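PDB 2ITM: xylulose kinase from Escherichia coli, which phosphorylates D-xylulose to D-xylulose 5-phosphate with ATP, and 1-deoxy-D-xylulose less efficiently. Local coordinates for residues A[184-189]-A[194-199]. Residues are numbered along the deposited sequence; the frame is centred on the assembly and turned at random.
Sequences WSDVML and LSRDQM. With SO4 (sulfate ion), chain D.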
loop_
_atom_site.group_PDB
_atom_site.type_symbol
_atom_site.label_atom_id
_atom_site.label_comp_id
_atom_site.label_asym_id
_atom_site.label_seq_id
_atom_site.Cartn_x
_atom_site.Cartn_y
_atom_site.Cartn_z
ATOM N N TRP A 184 23.205 -17.050 38.933
ATOM C CA TRP A 184 22.165 -17.939 38.459
ATOM C C TRP A 184 20.976 -17.992 39.418
ATOM O O TRP A 184 21.128 -17.788 40.612
ATOM C CB TRP A 184 22.705 -19.346 38.189
ATOM C CG TRP A 184 23.896 -19.447 37.252
ATOM C CD1 TRP A 184 25.149 -19.809 37.587
ATOM C CD2 TRP A 184 23.917 -19.224 35.837
ATOM N NE1 TRP A 184 25.965 -19.809 36.487
ATOM C CE2 TRP A 184 25.230 -19.453 35.396
ATOM C CE3 TRP A 184 22.958 -18.853 34.896
ATOM C CZ2 TRP A 184 25.602 -19.318 34.075
ATOM C CZ3 TRP A 184 23.338 -18.723 33.586
ATOM C CH2 TRP A 184 24.642 -18.953 33.186
ATOM N N SER A 185 19.800 -18.248 38.859
ATOM C CA SER A 185 18.568 -18.401 39.615
ATOM C C SER A 185 18.134 -19.852 39.699
ATOM O O SER A 185 17.724 -20.442 38.710
ATOM C CB SER A 185 17.452 -17.581 38.983
ATOM O OG SER A 185 16.172 -18.045 39.367
ATOM N N ASP A 186 18.221 -20.413 40.896
ATOM C CA ASP A 186 17.908 -21.810 41.114
ATOM C C ASP A 186 16.484 -22.109 40.671
ATOM O O ASP A 186 16.204 -23.152 40.096
ATOM C CB ASP A 186 18.114 -22.177 42.585
ATOM C CG ASP A 186 19.579 -22.354 42.954
ATOM O OD1 ASP A 186 20.420 -22.450 42.052
ATOM O OD2 ASP A 186 19.976 -22.418 44.128
ATOM N N VAL A 187 15.598 -21.164 40.928
ATOM C CA VAL A 187 14.207 -21.259 40.526
ATOM C C VAL A 187 14.058 -21.426 39.019
ATOM O O VAL A 187 13.359 -22.283 38.548
ATOM C CB VAL A 187 13.415 -20.002 40.950
ATOM C CG1 VAL A 187 12.011 -20.078 40.494
ATOM C CG2 VAL A 187 13.493 -19.845 42.448
ATOM N N MET A 188 14.743 -20.582 38.269
ATOM C CA MET A 188 14.614 -20.587 36.834
ATOM C C MET A 188 15.194 -21.870 36.230
ATOM O O MET A 188 14.668 -22.394 35.263
ATOM C CB MET A 188 15.247 -19.332 36.235
ATOM C CG MET A 188 14.466 -18.054 36.485
ATOM S SD MET A 188 12.744 -18.109 35.991
ATOM C CE MET A 188 12.933 -18.361 34.250
ATOM N N LEU A 189 16.279 -22.381 36.842
ATOM C CA LEU A 189 16.985 -23.560 36.354
ATOM C C LEU A 189 16.226 -24.816 36.637
ATOM O O LEU A 189 16.027 -25.634 35.764
ATOM C CB LEU A 189 18.371 -23.655 36.988
ATOM C CG LEU A 189 19.454 -22.692 36.495
ATOM C CD1 LEU A 189 20.472 -22.367 37.557
ATOM C CD2 LEU A 189 20.122 -23.218 35.249
ATOM N N LEU A 194 17.272 -28.117 35.075
ATOM C CA LEU A 194 18.693 -27.956 34.924
ATOM C C LEU A 194 19.244 -27.609 36.280
ATOM O O LEU A 194 18.498 -27.344 37.202
ATOM C CB LEU A 194 18.992 -26.864 33.915
ATOM C CG LEU A 194 18.525 -27.188 32.502
ATOM C CD1 LEU A 194 18.683 -26.028 31.561
ATOM C CD2 LEU A 194 19.210 -28.411 31.970
ATOM N N SER A 195 20.557 -27.636 36.396
ATOM C CA SER A 195 21.201 -27.198 37.595
ATOM C C SER A 195 22.418 -26.352 37.255
ATOM O O SER A 195 22.848 -26.302 36.118
ATOM C CB SER A 195 21.618 -28.372 38.451
ATOM O OG SER A 195 22.705 -29.051 37.873
ATOM N N ARG A 196 22.960 -25.701 38.275
ATOM C CA ARG A 196 24.134 -24.851 38.145
ATOM C C ARG A 196 25.313 -25.601 37.549
ATOM O O ARG A 196 26.161 -25.016 36.902
ATOM C CB ARG A 196 24.511 -24.274 39.510
ATOM C CG ARG A 196 23.354 -23.689 40.274
ATOM C CD ARG A 196 23.708 -23.135 41.635
ATOM N NE ARG A 196 24.659 -22.042 41.540
ATOM C CZ ARG A 196 24.344 -20.768 41.667
ATOM N NH1 ARG A 196 23.098 -20.407 41.908
ATOM N NH2 ARG A 196 25.281 -19.853 41.563
ATOM N N ASP A 197 25.341 -26.905 37.781
ATOM C CA ASP A 197 26.374 -27.780 37.255
ATOM C C ASP A 197 26.352 -27.826 35.736
ATOM O O ASP A 197 27.338 -28.177 35.108
ATOM C CB ASP A 197 26.188 -29.198 37.805
ATOM C CG ASP A 197 25.972 -29.221 39.307
ATOM O OD1 ASP A 197 26.970 -29.214 40.050
ATOM O OD2 ASP A 197 24.846 -29.249 39.836
ATOM N N GLN A 198 25.215 -27.475 35.157
ATOM C CA GLN A 198 25.096 -27.440 33.710
ATOM C C GLN A 198 25.346 -26.059 33.110
ATOM O O GLN A 198 25.278 -25.892 31.913
ATOM C CB GLN A 198 23.752 -28.009 33.257
ATOM C CG GLN A 198 23.679 -29.506 33.297
ATOM C CD GLN A 198 22.299 -30.001 33.573
ATOM O OE1 GLN A 198 21.649 -29.550 34.500
ATOM N NE2 GLN A 198 21.841 -30.933 32.770
ATOM N N MET A 199 25.645 -25.087 33.959
ATOM C CA MET A 199 26.023 -23.747 33.529
ATOM C C MET A 199 27.528 -23.493 33.635
ATOM O O MET A 199 28.190 -24.056 34.488
ATOM C CB MET A 199 25.307 -22.696 34.364
ATOM C CG MET A 199 23.814 -22.839 34.456
ATOM S SD MET A 199 22.957 -22.313 32.980
ATOM C CE MET A 199 22.525 -23.888 32.323
HETATM S S SO4 D . 28.667 -21.420 42.085
HETATM O O1 SO4 D . 29.496 -20.230 42.204
HETATM O O2 SO4 D . 27.647 -21.211 41.062
HETATM O O3 SO4 D . 29.505 -22.554 41.722
HETATM O O4 SO4 D . 28.036 -21.672 43.376
HETATM O O HOH W 1 20.736 -25.312 40.846
#
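M199 lies over one face of the W184 indole, and R196 NH2 sits at the edge of that ring, near its plane. M199 CB makes a CH-pi contact, 3.4 Å from W184 CZ2. Further along, M199 SD stands 3.8 Å from the centroid of the W184 six-membered ring, 17° off its normal, a Met-aromatic contact. The bend at chi2 of M199 (-76°) sets SD over the ring. The R196 guanidinium is turned 82° from the indole. W184 CB packs on one of its faces, while D186 OD1 and a sulfate oxygen lie at its edge. The salt bridge from R196 NH1 to D186 OD1 is long, 3.4 Å, and its hydrogen bond is weak though straight. The sulfate, probably from the crystallisation liquor, takes two bonds at O2: 2.8 Å from R196 NH2 and 3.1 Å from R196 NE. D183, just before W184, forms a salt bridge with R196 NH2, so the guanidinium has two carboxylate partners besides the sulfate. L189 CD2 touches M199 SD (3.7 Å) and L194 CB. L194 N donates to L189 O (2.9 Å), tying the last turn of helix 186-190 to the returning chain. Replacing W184 with an alanine would probably leave M199 CB and SD without their aromatic platform and open a gap on that side of M199. S185 caps helix 186-190 through its OG, which accepts from M188 N. The contact thus folds this short helix against the loop leading to strand 201-203, in the FGGY N-terminal domain. W176 covers L194 and M199, and helix 115-119 packs on S185 and M188.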